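PDB 4HVT: post-proline cleaving enzyme from Rickettsia typhi, which probably cleaves peptides on the carboxyl side of proline residues, as a serine peptidase of the prolyl oligopeptidase family. Local coordinates for residues D154-R159 against G185-P190; L202-N207 against S217-K222; V370-V375 against L390-Q395; A397-S402 against I412-S417. All coordinates share one frame; numbering follows the deposited sequence.

Contact 1 (D154-R159 against G185-P190); sequences DEMFFR and GKFTYP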
# COMPACT_ATOMS: atom_id res chain seq x y z
N ASP A 154 0.39 13.43 -0.25
CA ASP A 154 -0.80 12.75 -0.78
C ASP A 154 -1.46 13.65 -1.85
O ASP A 154 -2.06 13.19 -2.81
CB ASP A 154 -1.83 12.44 0.32
CG ASP A 154 -1.43 11.29 1.27
OD1 ASP A 154 -0.37 10.64 1.11
OD2 ASP A 154 -2.22 11.05 2.22
N GLU A 155 -1.40 14.95 -1.64
CA GLU A 155 -1.85 15.91 -2.65
C GLU A 155 -1.09 15.69 -3.91
O GLU A 155 0.13 15.56 -3.87
CB GLU A 155 -1.57 17.32 -2.18
CG GLU A 155 -2.49 17.79 -1.06
CD GLU A 155 -2.25 19.21 -0.66
OE1 GLU A 155 -1.11 19.57 -0.37
OE2 GLU A 155 -3.25 20.01 -0.59
N MET A 156 -1.80 15.71 -5.03
CA MET A 156 -1.18 15.46 -6.33
C MET A 156 -1.91 16.22 -7.45
O MET A 156 -2.98 16.82 -7.23
CB MET A 156 -1.13 13.97 -6.61
CG MET A 156 -2.44 13.23 -6.53
SD MET A 156 -2.22 11.43 -6.83
CE MET A 156 -1.12 10.91 -5.63
N PHE A 157 -1.28 16.21 -8.62
CA PHE A 157 -1.77 16.90 -9.82
C PHE A 157 -1.40 16.00 -11.00
O PHE A 157 -1.08 14.83 -10.81
CB PHE A 157 -1.16 18.31 -9.94
CG PHE A 157 0.30 18.34 -9.91
CD1 PHE A 157 1.00 18.22 -8.72
CD2 PHE A 157 1.03 18.46 -11.10
CE1 PHE A 157 2.37 18.23 -8.70
CE2 PHE A 157 2.41 18.50 -11.07
CZ PHE A 157 3.07 18.37 -9.87
N PHE A 158 -1.55 16.51 -12.22
CA PHE A 158 -1.20 15.71 -13.39
C PHE A 158 -0.88 16.66 -14.50
O PHE A 158 -1.21 17.83 -14.44
CB PHE A 158 -2.34 14.79 -13.81
CG PHE A 158 -3.66 15.52 -13.94
CD1 PHE A 158 -4.03 16.08 -15.16
CD2 PHE A 158 -4.51 15.55 -12.89
CE1 PHE A 158 -5.24 16.78 -15.26
CE2 PHE A 158 -5.72 16.24 -12.99
CZ PHE A 158 -6.09 16.82 -14.19
N ARG A 159 -0.25 16.14 -15.55
CA ARG A 159 -0.01 16.89 -16.75
C ARG A 159 -0.18 15.97 -17.94
O ARG A 159 0.28 14.81 -17.93
CB ARG A 159 1.41 17.44 -16.80
CG ARG A 159 1.75 18.42 -15.74
CD ARG A 159 3.20 18.84 -15.91
NE ARG A 159 3.43 19.59 -17.14
CZ ARG A 159 4.62 20.06 -17.50
NH1 ARG A 159 5.70 19.80 -16.77
NH2 ARG A 159 4.75 20.74 -18.62
N GLY A 185 -4.76 18.13 -4.96
CA GLY A 185 -5.76 17.49 -4.13
C GLY A 185 -5.29 16.10 -3.74
O GLY A 185 -4.61 15.46 -4.54
N LYS A 186 -5.64 15.66 -2.52
CA LYS A 186 -5.17 14.34 -2.07
C LYS A 186 -5.78 13.24 -2.93
O LYS A 186 -6.99 13.03 -2.97
CB LYS A 186 -5.47 14.07 -0.60
CG LYS A 186 -4.67 14.93 0.35
CD LYS A 186 -4.71 14.37 1.77
CE LYS A 186 -6.10 14.34 2.34
NZ LYS A 186 -6.06 13.71 3.70
N PHE A 187 -4.91 12.51 -3.59
CA PHE A 187 -5.27 11.43 -4.52
C PHE A 187 -6.29 11.89 -5.58
O PHE A 187 -7.18 11.16 -5.99
CB PHE A 187 -5.69 10.18 -3.77
CG PHE A 187 -4.61 9.66 -2.85
CD1 PHE A 187 -3.41 9.19 -3.37
CD2 PHE A 187 -4.76 9.74 -1.50
CE1 PHE A 187 -2.40 8.72 -2.54
CE2 PHE A 187 -3.76 9.29 -0.67
CZ PHE A 187 -2.59 8.81 -1.18
N THR A 188 -6.07 13.09 -6.06
CA THR A 188 -6.73 13.57 -7.30
C THR A 188 -6.12 12.81 -8.43
O THR A 188 -4.91 12.90 -8.67
CB THR A 188 -6.51 15.06 -7.52
OG1 THR A 188 -7.26 15.80 -6.54
CG2 THR A 188 -7.01 15.43 -8.91
N TYR A 189 -6.94 12.00 -9.09
CA TYR A 189 -6.57 11.26 -10.27
C TYR A 189 -7.61 11.46 -11.38
O TYR A 189 -8.84 11.47 -11.09
CB TYR A 189 -6.53 9.75 -9.99
CG TYR A 189 -5.42 9.24 -9.14
CD1 TYR A 189 -4.12 9.13 -9.62
CD2 TYR A 189 -5.69 8.78 -7.87
CE1 TYR A 189 -3.10 8.59 -8.80
CE2 TYR A 189 -4.70 8.26 -7.06
CZ TYR A 189 -3.42 8.16 -7.52
OH TYR A 189 -2.49 7.65 -6.65
N PRO A 190 -7.14 11.63 -12.62
CA PRO A 190 -8.11 11.85 -13.73
C PRO A 190 -8.41 10.57 -14.49
O PRO A 190 -7.57 9.65 -14.57
CB PRO A 190 -7.37 12.82 -14.63
CG PRO A 190 -5.90 12.39 -14.47
CD PRO A 190 -5.79 12.02 -13.01
O HOH W 1 -4.68 11.29 3.44
O HOH W 2 -3.16 12.86 -10.69
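The rings of Y189, F187 and F158 each receive an atom from across the contact over one face. M156 SD sits 3.5 Å above the plane of the Y189 ring, shifted toward the CE1-CZ rim, a Met-aromatic contact. Over the centre of the F187 ring stands the backbone O of D154, while the D154 carboxylate meets the CE2-CZ rim, CG 3.6 Å from CE2, the two planes 37° apart. P190 CG rests over the F158 face in a CH-pi contact, 3.9 Å from the ring centroid, and T188 CG2 comes up at that ring's edge. M156 CG is wedged between its own backbone N and carbonyl carbon (chi1 55°), where it lies 3.3 Å from T188 O; farther out, CE reaches F187 CD1. The backbones pair antiparallel at E155-M156. G185 O is gripped from opposite faces, by M156 N at 2.9 Å and by T188 N, which closes a type II turn. F187 N, inside that turn, bonds to D154 O at 3.0 Å. The chain then leaves for the next propeller blade. A water joins D154 OD2 to K186 NZ, which also bonds to S212 O. D154 OD2 forms a salt bridge with R651, and E155 N bonds to Q650; both partners belong to the peptidase part, which this blade edge therefore meets. With two positive groups nearby, the D154 carboxylate would be expected to stay ionised.

Contact 2 (L202-N207 against S217-K222); sequences LVLHKN and SLYIWK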
# COMPACT_ATOMS: atom_id res chain seq x y z
N LEU A 202 -11.38 16.98 -8.46
CA LEU A 202 -10.76 18.28 -8.44
C LEU A 202 -11.14 19.11 -7.21
O LEU A 202 -12.33 19.30 -6.91
CB LEU A 202 -11.17 19.09 -9.70
CG LEU A 202 -10.80 20.57 -9.73
CD1 LEU A 202 -9.33 20.84 -9.71
CD2 LEU A 202 -11.38 21.21 -10.99
N VAL A 203 -10.15 19.69 -6.53
CA VAL A 203 -10.41 20.69 -5.48
C VAL A 203 -10.26 22.05 -6.12
O VAL A 203 -9.16 22.59 -6.23
CB VAL A 203 -9.45 20.52 -4.29
CG1 VAL A 203 -9.76 21.51 -3.18
CG2 VAL A 203 -9.56 19.10 -3.75
N LEU A 204 -11.36 22.55 -6.65
CA LEU A 204 -11.30 23.84 -7.37
C LEU A 204 -11.32 24.97 -6.34
O LEU A 204 -10.55 25.96 -6.43
CB LEU A 204 -12.46 23.97 -8.34
CG LEU A 204 -12.53 25.25 -9.18
CD1 LEU A 204 -11.24 25.47 -9.93
CD2 LEU A 204 -13.71 25.21 -10.12
N HIS A 205 -12.24 24.83 -5.39
CA HIS A 205 -12.41 25.77 -4.28
C HIS A 205 -11.88 25.13 -2.98
O HIS A 205 -12.06 23.96 -2.77
CB HIS A 205 -13.88 26.15 -4.18
CG HIS A 205 -14.45 26.66 -5.47
ND1 HIS A 205 -14.08 27.88 -6.02
CD2 HIS A 205 -15.33 26.12 -6.35
CE1 HIS A 205 -14.72 28.07 -7.15
NE2 HIS A 205 -15.48 27.02 -7.38
N LYS A 206 -11.28 25.93 -2.10
CA LYS A 206 -10.73 25.49 -0.82
C LYS A 206 -11.62 24.56 0.01
O LYS A 206 -11.12 23.64 0.69
CB LYS A 206 -10.44 26.74 0.08
N ASN A 207 -12.90 24.83 -0.00
CA ASN A 207 -13.87 24.11 0.81
C ASN A 207 -14.37 22.77 0.23
O ASN A 207 -15.17 22.10 0.87
CB ASN A 207 -15.05 24.98 1.20
CG ASN A 207 -15.99 25.26 0.04
OD1 ASN A 207 -15.60 25.23 -1.12
ND2 ASN A 207 -17.25 25.54 0.36
N SER A 217 -15.60 16.47 -4.50
CA SER A 217 -16.35 16.74 -5.75
C SER A 217 -15.75 16.09 -6.95
O SER A 217 -14.55 15.84 -6.95
CB SER A 217 -16.44 18.24 -5.99
OG SER A 217 -17.06 18.88 -4.90
N LEU A 218 -16.56 15.84 -7.98
CA LEU A 218 -16.09 15.43 -9.29
C LEU A 218 -16.48 16.47 -10.27
O LEU A 218 -17.62 16.99 -10.21
CB LEU A 218 -16.78 14.10 -9.68
CG LEU A 218 -16.40 12.86 -8.84
CD1 LEU A 218 -17.20 11.62 -9.26
CD2 LEU A 218 -14.90 12.60 -8.93
N TYR A 219 -15.56 16.80 -11.15
CA TYR A 219 -15.72 17.75 -12.26
C TYR A 219 -15.42 17.06 -13.59
O TYR A 219 -14.53 16.16 -13.70
CB TYR A 219 -14.76 18.91 -12.11
CG TYR A 219 -15.14 19.97 -11.07
CD1 TYR A 219 -14.90 19.79 -9.68
CD2 TYR A 219 -15.73 21.14 -11.46
CE1 TYR A 219 -15.24 20.76 -8.77
CE2 TYR A 219 -16.08 22.14 -10.52
CZ TYR A 219 -15.85 21.96 -9.20
OH TYR A 219 -16.21 23.00 -8.33
N ILE A 220 -16.16 17.50 -14.61
CA ILE A 220 -15.88 17.11 -16.00
C ILE A 220 -15.30 18.34 -16.71
O ILE A 220 -15.78 19.48 -16.55
CB ILE A 220 -17.15 16.52 -16.68
CG1 ILE A 220 -16.86 15.95 -18.05
CG2 ILE A 220 -18.25 17.54 -16.75
CD1 ILE A 220 -18.00 15.06 -18.60
N TRP A 221 -14.28 18.13 -17.54
CA TRP A 221 -13.49 19.22 -18.10
C TRP A 221 -13.16 18.93 -19.55
O TRP A 221 -12.63 17.84 -19.89
CB TRP A 221 -12.22 19.42 -17.27
CG TRP A 221 -11.46 20.69 -17.54
CD1 TRP A 221 -11.94 21.86 -18.06
CD2 TRP A 221 -10.10 20.94 -17.17
NE1 TRP A 221 -10.94 22.78 -18.14
CE2 TRP A 221 -9.79 22.23 -17.60
CE3 TRP A 221 -9.11 20.17 -16.57
CZ2 TRP A 221 -8.53 22.82 -17.39
CZ3 TRP A 221 -7.83 20.73 -16.42
CH2 TRP A 221 -7.57 22.05 -16.84
N LYS A 222 -13.47 19.91 -20.40
CA LYS A 222 -13.32 19.87 -21.85
C LYS A 222 -12.07 20.58 -22.30
O LYS A 222 -11.68 21.64 -21.77
CB LYS A 222 -14.54 20.55 -22.53
CG LYS A 222 -15.89 19.89 -22.28
CD LYS A 222 -17.05 20.81 -22.73
CE LYS A 222 -17.08 21.10 -24.21
NZ LYS A 222 -17.30 19.80 -24.87
O HOH W 3 -13.27 18.22 -4.50
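L202, L204 and H205 gather round the ring of Y219 in a loop-against-strand packing contact: the loop that follows strand 197-200 folds back against strand 217-222, its neighbour in a propeller blade. L202 supplies the face contact. Its CG is anti to the backbone N (chi1 170°), and CD2 ends 3.9 Å above the plane of the Y219 ring, displaced toward the CG-CD1 rim. L202 CB, at the root of that side chain, lies 3.8 Å from Y219 CD1. Farther out, L204 crosses Y219 at about a right angle and sets CD2 3.8 Å from the OH of Y219 and near CE2. H205 also runs across the tyrosine, with CD2 3.8 Å from the same OH, and the face of its imidazole carries L204 CG. L204 and H205 carbons thus flank the phenol oxygen, which hydrogen-bonds to the carboxylate of E208; the other oxygen of that carboxylate takes the backbone N-H groups of L204 and H205. One glutamate therefore fixes both the turn of the loop and the tip of the tyrosine. Where the backbones part, a water lies between them, 2.8 Å from L202 O and accepting from S217 N at 2.9 Å. Y219 pairs through its backbone with F200; the loop is the long connection between the second and third strands of a four-stranded beta-propeller blade, folded back on the third.

Contact 3 (V370-V375 against L390-Q395); sequences VVAKVV and LKLPYQ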
# COMPACT_ATOMS: atom_id res chain seq x y z
N VAL A 370 -2.43 -18.54 3.17
CA VAL A 370 -1.42 -17.51 2.83
C VAL A 370 -0.40 -18.02 1.83
O VAL A 370 0.72 -17.55 1.80
CB VAL A 370 -0.73 -16.90 4.09
CG1 VAL A 370 -0.29 -15.48 3.80
CG2 VAL A 370 -1.66 -16.91 5.28
N VAL A 371 -0.83 -18.97 0.99
CA VAL A 371 -0.07 -19.43 -0.17
C VAL A 371 -0.89 -19.09 -1.45
O VAL A 371 -2.08 -19.43 -1.56
CB VAL A 371 0.15 -20.95 -0.15
CG1 VAL A 371 0.99 -21.33 -1.35
CG2 VAL A 371 0.83 -21.36 1.14
N ALA A 372 -0.27 -18.42 -2.40
CA ALA A 372 -0.98 -18.00 -3.61
C ALA A 372 -1.46 -19.18 -4.47
O ALA A 372 -0.75 -20.19 -4.64
CB ALA A 372 -0.14 -17.06 -4.47
N LYS A 373 -2.68 -19.01 -4.96
CA LYS A 373 -3.33 -19.96 -5.88
C LYS A 373 -3.99 -19.15 -6.97
O LYS A 373 -4.61 -18.12 -6.68
CB LYS A 373 -4.38 -20.77 -5.14
CG LYS A 373 -3.83 -21.54 -3.92
CD LYS A 373 -2.84 -22.66 -4.30
CE LYS A 373 -2.11 -23.19 -3.07
NZ LYS A 373 -1.16 -24.32 -3.33
N VAL A 374 -3.92 -19.65 -8.19
CA VAL A 374 -4.46 -18.95 -9.34
C VAL A 374 -5.20 -19.91 -10.29
O VAL A 374 -4.75 -21.01 -10.57
CB VAL A 374 -3.31 -18.26 -10.13
CG1 VAL A 374 -3.81 -17.48 -11.33
CG2 VAL A 374 -2.53 -17.33 -9.24
N VAL A 375 -6.31 -19.44 -10.83
CA VAL A 375 -7.04 -20.11 -11.90
C VAL A 375 -7.38 -19.05 -12.96
O VAL A 375 -7.37 -17.87 -12.71
CB VAL A 375 -8.39 -20.75 -11.46
CG1 VAL A 375 -8.18 -21.84 -10.43
CG2 VAL A 375 -9.40 -19.71 -10.97
N LEU A 390 -3.69 -22.63 -12.72
CA LEU A 390 -2.37 -22.20 -13.18
C LEU A 390 -1.35 -22.60 -12.11
O LEU A 390 -1.32 -21.98 -11.03
CB LEU A 390 -2.36 -20.71 -13.43
CG LEU A 390 -1.07 -20.12 -14.00
CD1 LEU A 390 -0.74 -20.71 -15.36
CD2 LEU A 390 -1.18 -18.62 -14.08
N LYS A 391 -0.57 -23.64 -12.39
CA LYS A 391 0.32 -24.23 -11.38
C LYS A 391 1.47 -23.25 -11.14
O LYS A 391 2.04 -22.71 -12.10
CB LYS A 391 0.83 -25.60 -11.91
N LEU A 392 1.73 -22.91 -9.90
CA LEU A 392 2.81 -21.99 -9.56
C LEU A 392 4.07 -22.76 -9.10
O LEU A 392 4.02 -23.35 -8.06
CB LEU A 392 2.32 -21.07 -8.44
CG LEU A 392 1.08 -20.24 -8.81
CD1 LEU A 392 0.70 -19.26 -7.73
CD2 LEU A 392 1.20 -19.52 -10.15
N PRO A 393 5.17 -22.70 -9.86
CA PRO A 393 6.29 -23.58 -9.50
C PRO A 393 7.24 -23.03 -8.47
O PRO A 393 8.47 -23.16 -8.62
CB PRO A 393 7.00 -23.75 -10.85
CG PRO A 393 6.86 -22.43 -11.50
CD PRO A 393 5.48 -21.92 -11.07
N TYR A 394 6.68 -22.45 -7.41
CA TYR A 394 7.43 -22.12 -6.20
C TYR A 394 6.70 -22.74 -4.96
O TYR A 394 5.44 -22.79 -4.91
CB TYR A 394 7.45 -20.59 -6.05
CG TYR A 394 8.47 -19.75 -6.82
CD1 TYR A 394 8.46 -19.66 -8.21
CD2 TYR A 394 9.34 -18.90 -6.12
CE1 TYR A 394 9.36 -18.82 -8.89
CE2 TYR A 394 10.26 -18.09 -6.80
CZ TYR A 394 10.25 -18.04 -8.18
OH TYR A 394 11.16 -17.21 -8.84
N GLN A 395 7.44 -23.20 -3.95
CA GLN A 395 6.83 -23.45 -2.62
C GLN A 395 6.47 -22.12 -1.96
O GLN A 395 7.16 -21.13 -2.15
CB GLN A 395 7.79 -24.20 -1.68
CG GLN A 395 8.10 -25.62 -2.12
CD GLN A 395 6.91 -26.55 -1.97
OE1 GLN A 395 6.49 -27.22 -2.93
NE2 GLN A 395 6.33 -26.58 -0.77
O HOH W 4 -2.47 -22.14 -8.56
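L390 meets V374 through CB and CD2. CB lies 3.7 Å from V374 O, CG is anti to the backbone N (chi1 -176°), and the two side chains lie side by side, pointing the same way. At the tip CD2 touches V374 CG1 at 4.0 Å. F363 of the neighbouring strand 362-368 packs against both. Strand 371-380 belongs to the sixth propeller blade, and 390-395 leads from it to the last. Two residues on, L392 comes in differently, crossing V374 at about a right angle: its CD1 reaches A372 O at 3.5 Å and V374 CG2 at 4.1 Å, and also touches A372 CB. F399, from the last blade, touches A372, V374 and L392. The backbones make one direct bond, L390 N to V374 O, at 2.9 Å and nearly straight (168°). The return pair, V374 N and L390 O, stands 4.5 Å apart, and a water fills the gap, accepting from V374 N and donating to L390 O at 2.7 Å. Beyond it the chain swings away from strand 371-380. The chemistry is thus split: one bond and one water satisfy the backbone at the paired end, and L392 CD1 packs on A372 and V374 where the chains diverge.

Contact 4 (A397-S402 against I412-S417); sequences AIFGMS and ITIENS. With EDO (1,2-ethanediol), chain G.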
# COMPACT_ATOMS: atom_id res chain seq x y z
N ALA A 397 4.35 -19.95 -2.66
CA ALA A 397 4.27 -19.01 -3.78
C ALA A 397 3.50 -17.73 -3.44
O ALA A 397 2.52 -17.76 -2.69
CB ALA A 397 3.62 -19.68 -4.97
N ILE A 398 4.02 -16.61 -3.94
CA ILE A 398 3.37 -15.33 -3.93
C ILE A 398 3.34 -14.86 -5.38
O ILE A 398 4.39 -14.86 -6.04
CB ILE A 398 4.21 -14.33 -3.08
CG1 ILE A 398 4.40 -14.89 -1.68
CG2 ILE A 398 3.63 -12.93 -3.14
CD1 ILE A 398 3.14 -15.00 -0.86
N PHE A 399 2.15 -14.48 -5.83
CA PHE A 399 1.77 -14.19 -7.21
C PHE A 399 1.40 -12.75 -7.43
O PHE A 399 0.68 -12.15 -6.63
CB PHE A 399 0.60 -15.08 -7.60
CG PHE A 399 0.12 -14.93 -9.02
CD1 PHE A 399 0.65 -15.69 -10.03
CD2 PHE A 399 -0.95 -14.07 -9.30
CE1 PHE A 399 0.16 -15.57 -11.36
CE2 PHE A 399 -1.46 -13.96 -10.58
CZ PHE A 399 -0.90 -14.70 -11.62
N GLY A 400 1.87 -12.19 -8.54
CA GLY A 400 1.46 -10.89 -8.97
C GLY A 400 1.41 -10.82 -10.47
O GLY A 400 1.99 -11.69 -11.18
N MET A 401 0.70 -9.81 -10.97
CA MET A 401 0.67 -9.65 -12.43
C MET A 401 0.20 -8.26 -12.84
O MET A 401 -0.43 -7.57 -12.07
CB MET A 401 -0.18 -10.73 -13.10
CG MET A 401 -1.69 -10.59 -12.90
SD MET A 401 -2.60 -11.97 -13.63
CE MET A 401 -2.62 -11.67 -15.32
N SER A 402 0.53 -7.92 -14.09
CA SER A 402 0.01 -6.71 -14.76
C SER A 402 -0.64 -7.17 -16.05
O SER A 402 -0.11 -8.02 -16.75
CB SER A 402 1.12 -5.70 -15.06
OG SER A 402 2.16 -6.18 -15.88
N ILE A 412 3.66 -11.78 -15.49
CA ILE A 412 3.33 -12.45 -14.23
C ILE A 412 4.61 -12.47 -13.40
O ILE A 412 5.68 -12.72 -13.96
CB ILE A 412 2.83 -13.91 -14.50
CG1 ILE A 412 1.29 -13.96 -14.82
CG2 ILE A 412 3.02 -14.79 -13.29
CD1 ILE A 412 0.90 -13.12 -15.93
N THR A 413 4.50 -12.24 -12.09
CA THR A 413 5.61 -12.55 -11.20
C THR A 413 5.25 -13.71 -10.28
O THR A 413 4.10 -13.78 -9.79
CB THR A 413 6.10 -11.34 -10.40
OG1 THR A 413 5.03 -10.79 -9.60
CG2 THR A 413 6.60 -10.32 -11.34
N ILE A 414 6.21 -14.58 -9.97
CA ILE A 414 6.06 -15.59 -8.92
C ILE A 414 7.36 -15.53 -8.11
O ILE A 414 8.48 -15.40 -8.68
CB ILE A 414 5.79 -17.02 -9.42
CG1 ILE A 414 4.71 -17.08 -10.50
CG2 ILE A 414 5.37 -17.94 -8.30
CD1 ILE A 414 4.55 -18.39 -11.22
N GLU A 415 7.22 -15.64 -6.80
CA GLU A 415 8.33 -15.54 -5.86
C GLU A 415 7.95 -16.24 -4.56
O GLU A 415 6.79 -16.68 -4.37
CB GLU A 415 8.62 -14.07 -5.52
CG GLU A 415 7.53 -13.39 -4.67
CD GLU A 415 7.66 -11.91 -4.77
OE1 GLU A 415 8.23 -11.26 -3.86
OE2 GLU A 415 7.20 -11.33 -5.80
N ASN A 416 8.94 -16.33 -3.65
CA ASN A 416 8.62 -16.61 -2.27
C ASN A 416 9.63 -15.88 -1.41
O ASN A 416 10.43 -15.12 -1.88
CB ASN A 416 8.49 -18.14 -1.98
CG ASN A 416 9.82 -18.88 -1.88
OD1 ASN A 416 10.83 -18.27 -1.57
ND2 ASN A 416 9.82 -20.22 -2.12
N SER A 417 9.50 -15.98 -0.11
CA SER A 417 10.29 -15.10 0.75
C SER A 417 11.80 -15.25 0.55
O SER A 417 12.54 -14.32 0.85
CB SER A 417 9.91 -15.33 2.20
OG SER A 417 10.54 -14.41 3.09
C1 EDO G . 7.49 -7.42 -8.09
O1 EDO G . 6.50 -6.59 -7.49
C2 EDO G . 7.88 -8.58 -7.19
O2 EDO G . 6.82 -8.88 -6.30
O HOH W 5 5.06 -12.21 -7.13
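F399 and M401 converge on I412 from the opposite strand of a beta hairpin, strands 398-402 and 410-415, the first two strands of the last blade of a seven-bladed beta-propeller. The strands run antiparallel, their axes at 165°. On this face F399, with CG anti to the backbone N (chi1 -179°), crosses I412 obliquely, and its CE1 meets I412 CG2 at 3.5 Å while CZ meets CG1. M401 instead lies beside I412, pointing the same way; its CB and CE both touch I412 CD1, CE at 3.9 Å. I414 joins the same face, passing CG1 near F399 CD1 and CG2 near A397 CB. Strand 362-368 of the neighbouring blade supports the first strand from this side, with A365 against F399 and F363 against M401. Two hydrogen-bonded pairs hold the backbones together: I398 with E415 through both N-H groups, and G400 with T413 likewise, the shortest bond being T413 N to G400 O at 2.7 Å. The other face, with I398, T413 and E415, is mixed. T413 OG1, turned between its backbone N and carbonyl carbon (chi1 58°), comes to 3.6 Å from G400 N. E415 runs past I398, its CG 3.8 Å from I398 CB, and bonds through OE1 to F496 N, linking the last blade to the peptidase part. A water is held among I398 O, T413 OG1 and E415 OE2. A 1,2-ethanediol molecule, probably from the crystallisation liquor, donates from O2 to E415 OE2 at 2.5 Å, a short distance whose exact value is doubtful.

How the contacts relate
All four contacts belong to the propeller and fall into two pairs. Contacts 1 and 2 have centres 11 Å apart and touch where G185 CA meets V203 CG2 at 4.1 Å. Contacts 3 and 4 sit closer, centres 8 Å apart: A372 N to A397 O (2.9 Å) probably joins two consecutive blades, and Q395 O to N416 ND2 (2.8 Å) probably ties the connection between them to the last. Between the pairs, contacts 1 and 4 come within about 16 Å at their nearest atoms, whereas the centres of 2 and 3 are 44 Å apart. The D154 side chain of contact 1 lies near the probable triad S566, H682 and D649 without touching it; the ethanediol sits at contact 4.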